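Local coordinates for protein probable 3-hydroxybutyryl-CoA dehydrogenase (Escherichia coli, PDB 3MOG) that catalyses the NAD-dependent oxidation of 3-hydroxyadipyl-CoA to 3-oxoadipyl-CoA in the phenylacetate degradation pathway, at residues R51-V56 against R68-L73; I74-T77 against A81-A84; L444-Q449 against Y457-L462. All blocks are in the same frame, centred on the assembly; numbering follows the deposited sequence.

Interaction 1: R51-V56 against R68-L73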
ATOM      1  N   ARG C  51     -22.695  42.020  -3.077  1.00 61.19           N
ATOM      2  CA  ARG C  51     -23.051  41.184  -1.935  1.00 64.48           C
ATOM      3  C   ARG C  51     -23.273  42.005  -0.663  1.00 68.52           C
ATOM      4  O   ARG C  51     -24.234  41.760   0.072  1.00 66.88           O
ATOM      5  CB  ARG C  51     -22.017  40.083  -1.702  1.00 64.12           C
ATOM      6  CG  ARG C  51     -21.943  39.065  -2.835  1.00 65.65           C
ATOM      7  CD  ARG C  51     -21.128  37.847  -2.457  1.00 65.07           C
ATOM      8  NE  ARG C  51     -19.813  38.170  -1.901  1.00 63.39           N
ATOM      9  CZ  ARG C  51     -18.686  38.246  -2.608  1.00 68.56           C
ATOM     10  NH1 ARG C  51     -18.696  38.043  -3.924  1.00 47.56           N
ATOM     11  NH2 ARG C  51     -17.541  38.529  -1.993  1.00 69.61           N
ATOM     12  N   LEU C  52     -22.397  42.981  -0.419  1.00 67.39           N
ATOM     13  CA  LEU C  52     -22.525  43.861   0.746  1.00 70.43           C
ATOM     14  C   LEU C  52     -23.728  44.804   0.671  1.00 73.18           C
ATOM     15  O   LEU C  52     -24.356  45.092   1.698  1.00 73.42           O
ATOM     16  CB  LEU C  52     -21.252  44.679   0.955  1.00 69.15           C
ATOM     17  CG  LEU C  52     -19.975  43.954   1.373  1.00 66.25           C
ATOM     18  CD1 LEU C  52     -18.899  44.983   1.467  1.00 53.63           C
ATOM     19  CD2 LEU C  52     -20.115  43.210   2.701  1.00 62.86           C
ATOM     20  N   ASN C  53     -24.040  45.280  -0.536  1.00 72.21           N
ATOM     21  CA  ASN C  53     -25.181  46.166  -0.745  1.00 71.69           C
ATOM     22  C   ASN C  53     -26.515  45.482  -0.516  1.00 74.72           C
ATOM     23  O   ASN C  53     -27.458  46.106  -0.008  1.00 72.01           O
ATOM     24  CB  ASN C  53     -25.134  46.834  -2.120  1.00 72.29           C
ATOM     25  CG  ASN C  53     -24.361  48.144  -2.100  1.00 78.30           C
ATOM     26  OD1 ASN C  53     -23.286  48.253  -2.687  1.00 84.89           O
ATOM     27  ND2 ASN C  53     -24.903  49.144  -1.404  1.00 73.31           N
ATOM     28  N   SER C  54     -26.583  44.197  -0.865  1.00 75.04           N
ATOM     29  CA  SER C  54     -27.787  43.413  -0.608  1.00 79.00           C
ATOM     30  C   SER C  54     -27.962  43.117   0.890  1.00 80.25           C
ATOM     31  O   SER C  54     -29.092  42.969   1.358  1.00 84.73           O
ATOM     32  CB  SER C  54     -27.816  42.128  -1.441  1.00 77.05           C
ATOM     33  OG  SER C  54     -27.120  41.083  -0.791  1.00 84.71           O
ATOM     34  N   ARG C  55     -26.857  43.051   1.637  1.00 76.11           N
ATOM     35  CA  ARG C  55     -26.921  42.909   3.103  1.00 77.13           C
ATOM     36  C   ARG C  55     -27.460  44.168   3.805  1.00 77.23           C
ATOM     37  O   ARG C  55     -28.137  44.068   4.831  1.00 74.89           O
ATOM     38  CB  ARG C  55     -25.567  42.495   3.699  1.00 75.58           C
ATOM     39  CG  ARG C  55     -25.069  41.143   3.205  1.00 76.31           C
ATOM     40  CD  ARG C  55     -24.275  40.382   4.247  1.00 77.16           C
ATOM     41  NE  ARG C  55     -22.975  40.975   4.558  1.00 68.24           N
ATOM     42  CZ  ARG C  55     -22.618  41.408   5.767  1.00 68.92           C
ATOM     43  NH1 ARG C  55     -23.465  41.331   6.781  1.00 62.79           N
ATOM     44  NH2 ARG C  55     -21.407  41.923   5.964  1.00 77.48           N
ATOM     45  N   VAL C  56     -27.159  45.340   3.242  1.00 76.14           N
ATOM     46  CA  VAL C  56     -27.715  46.614   3.720  1.00 77.44           C
ATOM     47  C   VAL C  56     -29.218  46.723   3.447  1.00 78.78           C
ATOM     48  O   VAL C  56     -29.979  47.190   4.306  1.00 84.73           O
ATOM     49  CB  VAL C  56     -26.960  47.832   3.124  1.00 74.10           C
ATOM     50  CG1 VAL C  56     -27.493  49.149   3.682  1.00 71.11           C
ATOM     51  CG2 VAL C  56     -25.494  47.716   3.423  1.00 67.89           C
ATOM     52  N   ARG C  68     -17.651  52.180   4.104  1.00 53.56           N
ATOM     53  CA  ARG C  68     -16.270  52.192   4.601  1.00 58.36           C
ATOM     54  C   ARG C  68     -15.472  50.939   4.192  1.00 54.28           C
ATOM     55  O   ARG C  68     -14.271  51.025   3.917  1.00 53.20           O
ATOM     56  CB  ARG C  68     -16.228  52.363   6.119  1.00 59.28           C
ATOM     57  CG  ARG C  68     -16.627  53.733   6.620  1.00 60.59           C
ATOM     58  CD  ARG C  68     -15.638  54.134   7.680  1.00 66.64           C
ATOM     59  NE  ARG C  68     -16.292  54.496   8.925  1.00 62.09           N
ATOM     60  CZ  ARG C  68     -15.644  54.831  10.035  1.00 64.52           C
ATOM     61  NH1 ARG C  68     -14.310  54.847  10.061  1.00 48.80           N
ATOM     62  NH2 ARG C  68     -16.334  55.143  11.120  1.00 51.37           N
ATOM     63  N   THR C  69     -16.151  49.792   4.162  1.00 52.98           N
ATOM     64  CA  THR C  69     -15.575  48.546   3.643  1.00 52.53           C
ATOM     65  C   THR C  69     -15.143  48.677   2.183  1.00 48.90           C
ATOM     66  O   THR C  69     -13.990  48.387   1.857  1.00 52.11           O
ATOM     67  CB  THR C  69     -16.549  47.361   3.792  1.00 52.45           C
ATOM     68  OG1 THR C  69     -16.909  47.224   5.171  1.00 51.50           O
ATOM     69  CG2 THR C  69     -15.913  46.041   3.292  1.00 47.16           C
ATOM     70  N   LEU C  70     -16.053  49.147   1.331  1.00 53.14           N
ATOM     71  CA  LEU C  70     -15.791  49.262  -0.119  1.00 61.15           C
ATOM     72  C   LEU C  70     -14.641  50.199  -0.458  1.00 63.14           C
ATOM     73  O   LEU C  70     -13.863  49.927  -1.377  1.00 65.29           O
ATOM     74  CB  LEU C  70     -17.048  49.694  -0.870  1.00 52.80           C
ATOM     75  CG  LEU C  70     -18.196  48.710  -0.654  1.00 58.14           C
ATOM     76  CD1 LEU C  70     -19.491  49.224  -1.255  1.00 50.64           C
ATOM     77  CD2 LEU C  70     -17.834  47.327  -1.191  1.00 58.32           C
ATOM     78  N   LYS C  71     -14.531  51.279   0.312  1.00 62.32           N
ATOM     79  CA  LYS C  71     -13.458  52.258   0.166  1.00 65.34           C
ATOM     80  C   LYS C  71     -12.076  51.678   0.515  1.00 62.70           C
ATOM     81  O   LYS C  71     -11.060  52.161   0.021  1.00 59.96           O
ATOM     82  CB  LYS C  71     -13.763  53.478   1.045  1.00 68.01           C
ATOM     83  CG  LYS C  71     -13.286  54.813   0.499  1.00 75.34           C
ATOM     84  CD  LYS C  71     -14.224  55.954   0.935  1.00 89.21           C
ATOM     85  CE  LYS C  71     -15.461  56.060   0.028  1.00 93.68           C
ATOM     86  NZ  LYS C  71     -16.606  56.779   0.666  1.00 93.96           N
ATOM     87  N   ARG C  72     -12.039  50.652   1.361  1.00 57.98           N
ATOM     88  CA  ARG C  72     -10.767  50.058   1.778  1.00 61.47           C
ATOM     89  C   ARG C  72     -10.237  49.019   0.784  1.00 61.02           C
ATOM     90  O   ARG C  72      -9.100  48.575   0.897  1.00 62.88           O
ATOM     91  CB  ARG C  72     -10.852  49.503   3.215  1.00 59.12           C
ATOM     92  CG  ARG C  72     -10.911  50.610   4.275  1.00 63.19           C
ATOM     93  CD  ARG C  72     -10.985  50.100   5.707  1.00 59.90           C
ATOM     94  NE  ARG C  72     -12.290  49.541   6.052  1.00 58.46           N
ATOM     95  CZ  ARG C  72     -13.085  49.990   7.024  1.00 64.59           C
ATOM     96  NH1 ARG C  72     -12.733  51.032   7.769  1.00 58.71           N
ATOM     97  NH2 ARG C  72     -14.243  49.386   7.260  1.00 54.58           N
ATOM     98  N   LEU C  73     -11.057  48.662  -0.203  1.00 59.44           N
ATOM     99  CA  LEU C  73     -10.658  47.706  -1.233  1.00 60.85           C
ATOM    100  C   LEU C  73      -9.909  48.373  -2.379  1.00 58.32           C
ATOM    101  O   LEU C  73     -10.520  48.946  -3.276  1.00 62.78           O
ATOM    102  CB  LEU C  73     -11.876  46.939  -1.771  1.00 59.14           C
ATOM    103  CG  LEU C  73     -12.517  45.926  -0.812  1.00 63.74           C
ATOM    104  CD1 LEU C  73     -13.896  45.527  -1.296  1.00 46.86           C
ATOM    105  CD2 LEU C  73     -11.621  44.692  -0.621  1.00 57.23           C
TER
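L52 turns its CG opposite its own carbonyl carbon (chi1 -68°) and then runs straight out to CD1 (chi2 179°), so that one methyl reaches across to T69 and L70. That methyl lands where two side chains of the next helix converge. T69 supplies its methyl, because chi1 of -57° puts CG2 opposite the backbone N and on the side facing L52. L52 CD1 lies 3.7 Å from T69 CG2, and the two side chains meet at roughly a right angle. From L70 it is the shorter-reaching branch that arrives: L52 CD1 is also 3.7 Å from L70 CD2, with the two leucines sliding past each other in opposite directions. N53, exposed, lies loosely near L70 CD1. The polar end of T69 takes no part, since OG1 is bonded to T65 O one turn back in its own helix. No hydrogen bond crosses the contact, which rests on three methyl groups buried between the helices. Helix 38-57 carries L52, and helix 63-71 carries T69 and L70. E22 of helix 15-26 also lies against L52, while A25 and S26 lie against T69. L61 and C66 cover L52 from the connecting segment and helix 63-71, and the chain then runs on into edge strand 73-76.

Interaction 2: I74-T77 against A81-A84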
ATOM      1  N   ILE C  74      -8.584  48.283  -2.343  1.00 54.03           N
ATOM      2  CA  ILE C  74      -7.740  48.912  -3.360  1.00 56.40           C
ATOM      3  C   ILE C  74      -7.173  47.884  -4.359  1.00 56.37           C
ATOM      4  O   ILE C  74      -6.300  47.094  -3.999  1.00 56.53           O
ATOM      5  CB  ILE C  74      -6.604  49.749  -2.712  1.00 54.98           C
ATOM      6  CG1 ILE C  74      -7.168  50.630  -1.584  1.00 57.23           C
ATOM      7  CG2 ILE C  74      -5.875  50.585  -3.783  1.00 56.39           C
ATOM      8  CD1 ILE C  74      -6.153  51.495  -0.885  1.00 64.05           C
ATOM      9  N   PRO C  75      -7.682  47.885  -5.611  1.00 56.60           N
ATOM     10  CA  PRO C  75      -7.155  46.974  -6.636  1.00 59.61           C
ATOM     11  C   PRO C  75      -5.789  47.418  -7.140  1.00 58.88           C
ATOM     12  O   PRO C  75      -5.593  48.587  -7.484  1.00 62.63           O
ATOM     13  CB  PRO C  75      -8.194  47.041  -7.757  1.00 61.26           C
ATOM     14  CG  PRO C  75      -8.881  48.367  -7.583  1.00 65.64           C
ATOM     15  CD  PRO C  75      -8.782  48.729  -6.119  1.00 59.53           C
ATOM     16  N   VAL C  76      -4.844  46.486  -7.140  1.00 60.68           N
ATOM     17  CA  VAL C  76      -3.475  46.757  -7.572  1.00 58.34           C
ATOM     18  C   VAL C  76      -3.020  45.702  -8.566  1.00 61.73           C
ATOM     19  O   VAL C  76      -3.409  44.525  -8.467  1.00 65.84           O
ATOM     20  CB  VAL C  76      -2.459  46.871  -6.377  1.00 58.63           C
ATOM     21  CG1 VAL C  76      -2.821  48.033  -5.445  1.00 66.57           C
ATOM     22  CG2 VAL C  76      -2.365  45.578  -5.580  1.00 62.90           C
ATOM     23  N   THR C  77      -2.204  46.137  -9.526  1.00 63.14           N
ATOM     24  CA  THR C  77      -1.668  45.277 -10.589  1.00 63.34           C
ATOM     25  C   THR C  77      -0.140  45.207 -10.490  1.00 58.61           C
ATOM     26  O   THR C  77       0.509  44.374 -11.123  1.00 57.48           O
ATOM     27  CB  THR C  77      -2.086  45.796 -11.980  1.00 65.78           C
ATOM     28  OG1 THR C  77      -3.466  46.172 -11.956  1.00 76.23           O
ATOM     29  CG2 THR C  77      -1.909  44.727 -13.039  1.00 76.79           C
ATOM     30  N   ALA C  81       3.516  47.347  -5.002  1.00 65.73           N
ATOM     31  CA  ALA C  81       2.586  48.054  -4.119  1.00 67.59           C
ATOM     32  C   ALA C  81       2.342  47.291  -2.817  1.00 68.81           C
ATOM     33  O   ALA C  81       2.023  47.897  -1.793  1.00 74.54           O
ATOM     34  CB  ALA C  81       1.269  48.338  -4.831  1.00 67.26           C
ATOM     35  N   LEU C  82       2.536  45.972  -2.844  1.00 64.26           N
ATOM     36  CA  LEU C  82       2.399  45.154  -1.634  1.00 65.73           C
ATOM     37  C   LEU C  82       3.567  45.290  -0.634  1.00 65.05           C
ATOM     38  O   LEU C  82       3.616  44.559   0.364  1.00 63.99           O
ATOM     39  CB  LEU C  82       2.174  43.670  -1.976  1.00 62.56           C
ATOM     40  CG  LEU C  82       1.239  43.194  -3.092  1.00 61.27           C
ATOM     41  CD1 LEU C  82       1.095  41.679  -2.986  1.00 61.21           C
ATOM     42  CD2 LEU C  82      -0.126  43.849  -3.049  1.00 51.63           C
ATOM     43  N   ALA C  83       4.492  46.221  -0.888  1.00 61.40           N
ATOM     44  CA  ALA C  83       5.592  46.491   0.055  1.00 61.10           C
ATOM     45  C   ALA C  83       5.101  47.113   1.368  1.00 55.72           C
ATOM     46  O   ALA C  83       5.747  46.978   2.407  1.00 55.32           O
ATOM     47  CB  ALA C  83       6.648  47.374  -0.578  1.00 58.78           C
ATOM     48  N   ALA C  84       3.959  47.786   1.300  1.00 53.43           N
ATOM     49  CA  ALA C  84       3.330  48.411   2.463  1.00 60.73           C
ATOM     50  C   ALA C  84       2.567  47.428   3.386  1.00 62.36           C
ATOM     51  O   ALA C  84       2.251  47.770   4.536  1.00 65.99           O
ATOM     52  CB  ALA C  84       2.412  49.535   2.003  1.00 52.08           C
TER
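V76 presents its two methyls to two consecutive residues, A81 and L82, so the valine works as a fork set against a short 3-10 turn. Its CA-CB bond points at that turn, and its two branches divide the work. CG1, opposite the carbonyl carbon (chi1 -62°), comes up to the methyl of A81, with V76 CG1 4.1 Å from A81 CB. CG2, which sits between the backbone N and the carbonyl carbon, meets the leucine: V76 CG2 is 3.8 Å from L82 CD2.

The two partners reach the valine differently. A81 aims its CB straight at the strand, so its methyl is the nearest thing it has to offer. L82 leaves its backbone at an angle to that direction and comes closer only towards its end, where CD2 is the branch that touches. The axes of the L82 and V76 side chains are inclined to each other, neither parallel nor square. Everything that meets here is aliphatic, and no hydrogen bond joins the two segments.

Side chains alternate along the strand: V76 faces the turn, while P75 faces the other side of the sheet, against L41 and I45 of helix 38-57. L32 and Y34 of the adjacent strand touch both V76 and L82, and L82 reaches on to A9 and I11 of strand 8-11. The 3-10 turn therefore packs on one face of the sheet as the chain leaves edge strand 73-76 and passes strands 31-34 and 8-11 to enter strand 87-90. This long switch, which gives the strand order 3-2-1-4, is the hallmark crossover of the Rossmann fold, here in the NAD-binding domain.

Interaction 3: L444-Q449 against Y457-L462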
ATOM      1  N   LEU C 444     -16.344  -2.191  18.592  1.00 43.67           N
ATOM      2  CA  LEU C 444     -16.877  -2.101  17.244  1.00 44.16           C
ATOM      3  C   LEU C 444     -15.775  -2.183  16.183  1.00 40.47           C
ATOM      4  O   LEU C 444     -15.816  -3.052  15.304  1.00 44.29           O
ATOM      5  CB  LEU C 444     -17.665  -0.805  17.118  1.00 41.27           C
ATOM      6  CG  LEU C 444     -18.181  -0.296  15.774  1.00 48.29           C
ATOM      7  CD1 LEU C 444     -19.045  -1.309  15.082  1.00 53.40           C
ATOM      8  CD2 LEU C 444     -19.000   0.938  16.076  1.00 56.84           C
ATOM      9  N   LEU C 445     -14.779  -1.309  16.288  1.00 40.27           N
ATOM     10  CA  LEU C 445     -13.683  -1.291  15.321  1.00 41.11           C
ATOM     11  C   LEU C 445     -12.908  -2.609  15.299  1.00 44.98           C
ATOM     12  O   LEU C 445     -12.564  -3.088  14.213  1.00 44.23           O
ATOM     13  CB  LEU C 445     -12.764  -0.068  15.519  1.00 43.94           C
ATOM     14  CG  LEU C 445     -13.394   1.299  15.182  1.00 45.32           C
ATOM     15  CD1 LEU C 445     -12.507   2.432  15.578  1.00 36.04           C
ATOM     16  CD2 LEU C 445     -13.721   1.451  13.706  1.00 40.87           C
ATOM     17  N   GLU C 446     -12.678  -3.213  16.473  1.00 46.31           N
ATOM     18  CA  GLU C 446     -12.040  -4.546  16.565  1.00 43.04           C
ATOM     19  C   GLU C 446     -12.838  -5.603  15.828  1.00 43.62           C
ATOM     20  O   GLU C 446     -12.255  -6.437  15.122  1.00 43.37           O
ATOM     21  CB  GLU C 446     -11.823  -4.997  18.017  1.00 45.23           C
ATOM     22  CG  GLU C 446     -10.664  -4.306  18.724  1.00 52.60           C
ATOM     23  CD  GLU C 446     -10.467  -4.775  20.165  1.00 54.80           C
ATOM     24  OE1 GLU C 446     -11.471  -4.981  20.870  1.00 68.22           O
ATOM     25  OE2 GLU C 446      -9.306  -4.931  20.595  1.00 56.92           O
ATOM     26  N   ASN C 447     -14.165  -5.556  15.969  1.00 43.00           N
ATOM     27  CA  ASN C 447     -15.043  -6.481  15.235  1.00 41.85           C
ATOM     28  C   ASN C 447     -15.001  -6.245  13.735  1.00 36.74           C
ATOM     29  O   ASN C 447     -14.882  -7.193  12.964  1.00 44.02           O
ATOM     30  CB  ASN C 447     -16.481  -6.405  15.741  1.00 48.99           C
ATOM     31  CG  ASN C 447     -16.710  -7.250  16.983  1.00 51.41           C
ATOM     32  OD1 ASN C 447     -16.084  -8.294  17.171  1.00 61.38           O
ATOM     33  ND2 ASN C 447     -17.600  -6.793  17.839  1.00 34.56           N
ATOM     34  N   LEU C 448     -15.070  -4.982  13.322  1.00 37.00           N
ATOM     35  CA  LEU C 448     -14.909  -4.643  11.900  1.00 42.02           C
ATOM     36  C   LEU C 448     -13.563  -5.114  11.336  1.00 39.92           C
ATOM     37  O   LEU C 448     -13.519  -5.695  10.256  1.00 43.20           O
ATOM     38  CB  LEU C 448     -15.107  -3.149  11.670  1.00 39.67           C
ATOM     39  CG  LEU C 448     -16.514  -2.630  11.986  1.00 44.90           C
ATOM     40  CD1 LEU C 448     -16.561  -1.164  11.770  1.00 31.32           C
ATOM     41  CD2 LEU C 448     -17.568  -3.318  11.109  1.00 48.85           C
ATOM     42  N   GLN C 449     -12.492  -4.892  12.105  1.00 43.19           N
ATOM     43  CA  GLN C 449     -11.124  -5.284  11.744  1.00 43.90           C
ATOM     44  C   GLN C 449     -11.016  -6.792  11.601  1.00 44.82           C
ATOM     45  O   GLN C 449     -10.417  -7.281  10.652  1.00 45.27           O
ATOM     46  CB  GLN C 449     -10.116  -4.775  12.795  1.00 42.52           C
ATOM     47  CG  GLN C 449      -8.652  -5.179  12.554  1.00 49.79           C
ATOM     48  CD  GLN C 449      -7.770  -4.976  13.781  1.00 59.65           C
ATOM     49  OE1 GLN C 449      -6.573  -4.692  13.660  1.00 53.42           O
ATOM     50  NE2 GLN C 449      -8.360  -5.116  14.975  1.00 58.16           N
ATOM     51  N   TYR C 457      -9.504  -0.829   9.373  1.00 41.15           N
ATOM     52  CA  TYR C 457     -10.357  -0.794  10.550  1.00 47.46           C
ATOM     53  C   TYR C 457      -9.596  -0.946  11.877  1.00 48.02           C
ATOM     54  O   TYR C 457     -10.223  -1.119  12.916  1.00 49.77           O
ATOM     55  CB  TYR C 457     -11.553  -1.771  10.408  1.00 40.58           C
ATOM     56  CG  TYR C 457     -12.425  -1.354   9.269  1.00 45.34           C
ATOM     57  CD1 TYR C 457     -13.266  -0.253   9.386  1.00 42.61           C
ATOM     58  CD2 TYR C 457     -12.360  -2.010   8.038  1.00 42.41           C
ATOM     59  CE1 TYR C 457     -14.030   0.174   8.318  1.00 42.36           C
ATOM     60  CE2 TYR C 457     -13.129  -1.598   6.971  1.00 40.49           C
ATOM     61  CZ  TYR C 457     -13.954  -0.504   7.108  1.00 41.91           C
ATOM     62  OH  TYR C 457     -14.710  -0.088   6.035  1.00 41.48           O
ATOM     63  N   ARG C 458      -8.259  -0.853  11.834  1.00 46.25           N
ATOM     64  CA  ARG C 458      -7.457  -0.880  13.057  0.50 45.41           C
ATOM     65  C   ARG C 458      -7.856   0.245  14.024  1.00 42.92           C
ATOM     66  O   ARG C 458      -7.973   1.408  13.623  1.00 50.70           O
ATOM     67  CB  ARG C 458      -5.945  -0.859  12.756  0.50 43.16           C
ATOM     68  CG  ARG C 458      -5.354   0.468  12.207  0.50 42.79           C
ATOM     69  CD  ARG C 458      -4.795   1.364  13.303  0.50 42.15           C
ATOM     70  NE  ARG C 458      -4.369   2.666  12.795  0.50 42.07           N
ATOM     71  CZ  ARG C 458      -5.188   3.694  12.619  0.50 34.89           C
ATOM     72  NH1 ARG C 458      -6.472   3.557  12.901  0.50 27.28           N
ATOM     73  NH2 ARG C 458      -4.730   4.847  12.147  0.50 33.18           N
ATOM     74  N   PRO C 459      -8.111  -0.109  15.295  1.00 42.32           N
ATOM     75  CA  PRO C 459      -8.215   0.895  16.352  1.00 39.77           C
ATOM     76  C   PRO C 459      -6.845   1.544  16.515  1.00 41.83           C
ATOM     77  O   PRO C 459      -5.819   0.828  16.525  1.00 37.18           O
ATOM     78  CB  PRO C 459      -8.476   0.059  17.594  1.00 41.37           C
ATOM     79  CG  PRO C 459      -9.016  -1.236  17.092  1.00 45.94           C
ATOM     80  CD  PRO C 459      -8.340  -1.474  15.805  1.00 41.12           C
ATOM     81  N   CYS C 460      -6.791   2.870  16.599  1.00 39.05           N
ATOM     82  CA  CYS C 460      -5.479   3.503  16.724  1.00 44.35           C
ATOM     83  C   CYS C 460      -4.969   3.370  18.161  1.00 42.30           C
ATOM     84  O   CYS C 460      -5.746   3.100  19.076  1.00 42.59           O
ATOM     85  CB  CYS C 460      -5.469   4.956  16.220  1.00 43.72           C
ATOM     86  SG  CYS C 460      -6.215   6.102  17.328  1.00 51.47           S
ATOM     87  N   SER C 461      -3.667   3.558  18.353  1.00 39.97           N
ATOM     88  CA  SER C 461      -3.044   3.300  19.652  1.00 40.71           C
ATOM     89  C   SER C 461      -3.673   4.140  20.793  1.00 41.78           C
ATOM     90  O   SER C 461      -3.889   3.623  21.901  1.00 41.55           O
ATOM     91  CB  SER C 461      -1.519   3.443  19.536  1.00 35.53           C
ATOM     92  OG  SER C 461      -0.914   3.697  20.790  1.00 42.06           O
ATOM     93  N   LEU C 462      -4.045   5.390  20.492  1.00 45.24           N
ATOM     94  CA  LEU C 462      -4.710   6.274  21.480  1.00 45.27           C
ATOM     95  C   LEU C 462      -6.136   5.837  21.834  1.00 43.06           C
ATOM     96  O   LEU C 462      -6.606   6.083  22.952  1.00 47.52           O
ATOM     97  CB  LEU C 462      -4.697   7.747  21.018  1.00 44.46           C
ATOM     98  CG  LEU C 462      -5.201   8.818  22.000  1.00 44.86           C
ATOM     99  CD1 LEU C 462      -4.368   8.818  23.291  1.00 41.26           C
ATOM    100  CD2 LEU C 462      -5.186  10.199  21.350  1.00 44.15           C
TER
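Q449 packs on Y457-P459, in the connection between helices 438-452 and 461-473 of the second of the protein's helical 3-hydroxyacyl-CoA dehydrogenase C-terminal domains. Starting at CB, Q449 rests on the loop backbone: Q449 CB is 3.7 Å from Y457 O. CG then continues opposite the backbone N (chi1 177°), and the chain stays extended, which carries the amide along the loop to R458 and P459. There CD faces P459 CD and R458 CA. The tip splits between them: Q449 OE1 is 4.0 Å from R458 CA, while Q449 NE2 is 3.7 Å from P459 CD. These are packing contacts, and no hydrogen bond spans the two segments.

One turn earlier on the helix, E446 crosses the proline ring nearly at right angles, with E446 CG 3.8 Å from P459 CG; its carboxylate goes on to a salt bridge with R464. L448 lies against the root of Y457, where L448 CB is 4.0 Å from Y457 CB and the leucine meets the ring obliquely. The phenol end belongs to other partners, for Y457 OH is hydrogen-bonded to R392 and to E201. Beyond the loop, C460 takes the N-cap position of helix 461-473. A second subunit packs nearby, its G453 touching Q449 and its H451 hydrogen-bonded to S461. L445 O accepts the helical hydrogen bond from Q449 N (2.8 Å) and lies 3.3 Å from Y457 O, an approach of two acceptors with no bond between them.

In the fold
From the N terminus, interaction 1 comes first: the chain turns back after helix 38-57 and lays helix 63-71 beside it, closing a short loop. Strand 73-76 follows directly, and interaction 2 closes a tighter loop between it and the turn leading to strand 87-90. These two contacts adjoin in sequence, their centres about 20 Å apart, and together they tie helices and sheet edge at one end of the NAD-binding domain. Interaction 3 closes much later, on the opposite side of the chain's centre, joining helix 438-452 to the approach to helix 461-473; its centre lies about 51 and 53 Å from those of interactions 1 and 2. All three run in series, and none nests or crosses.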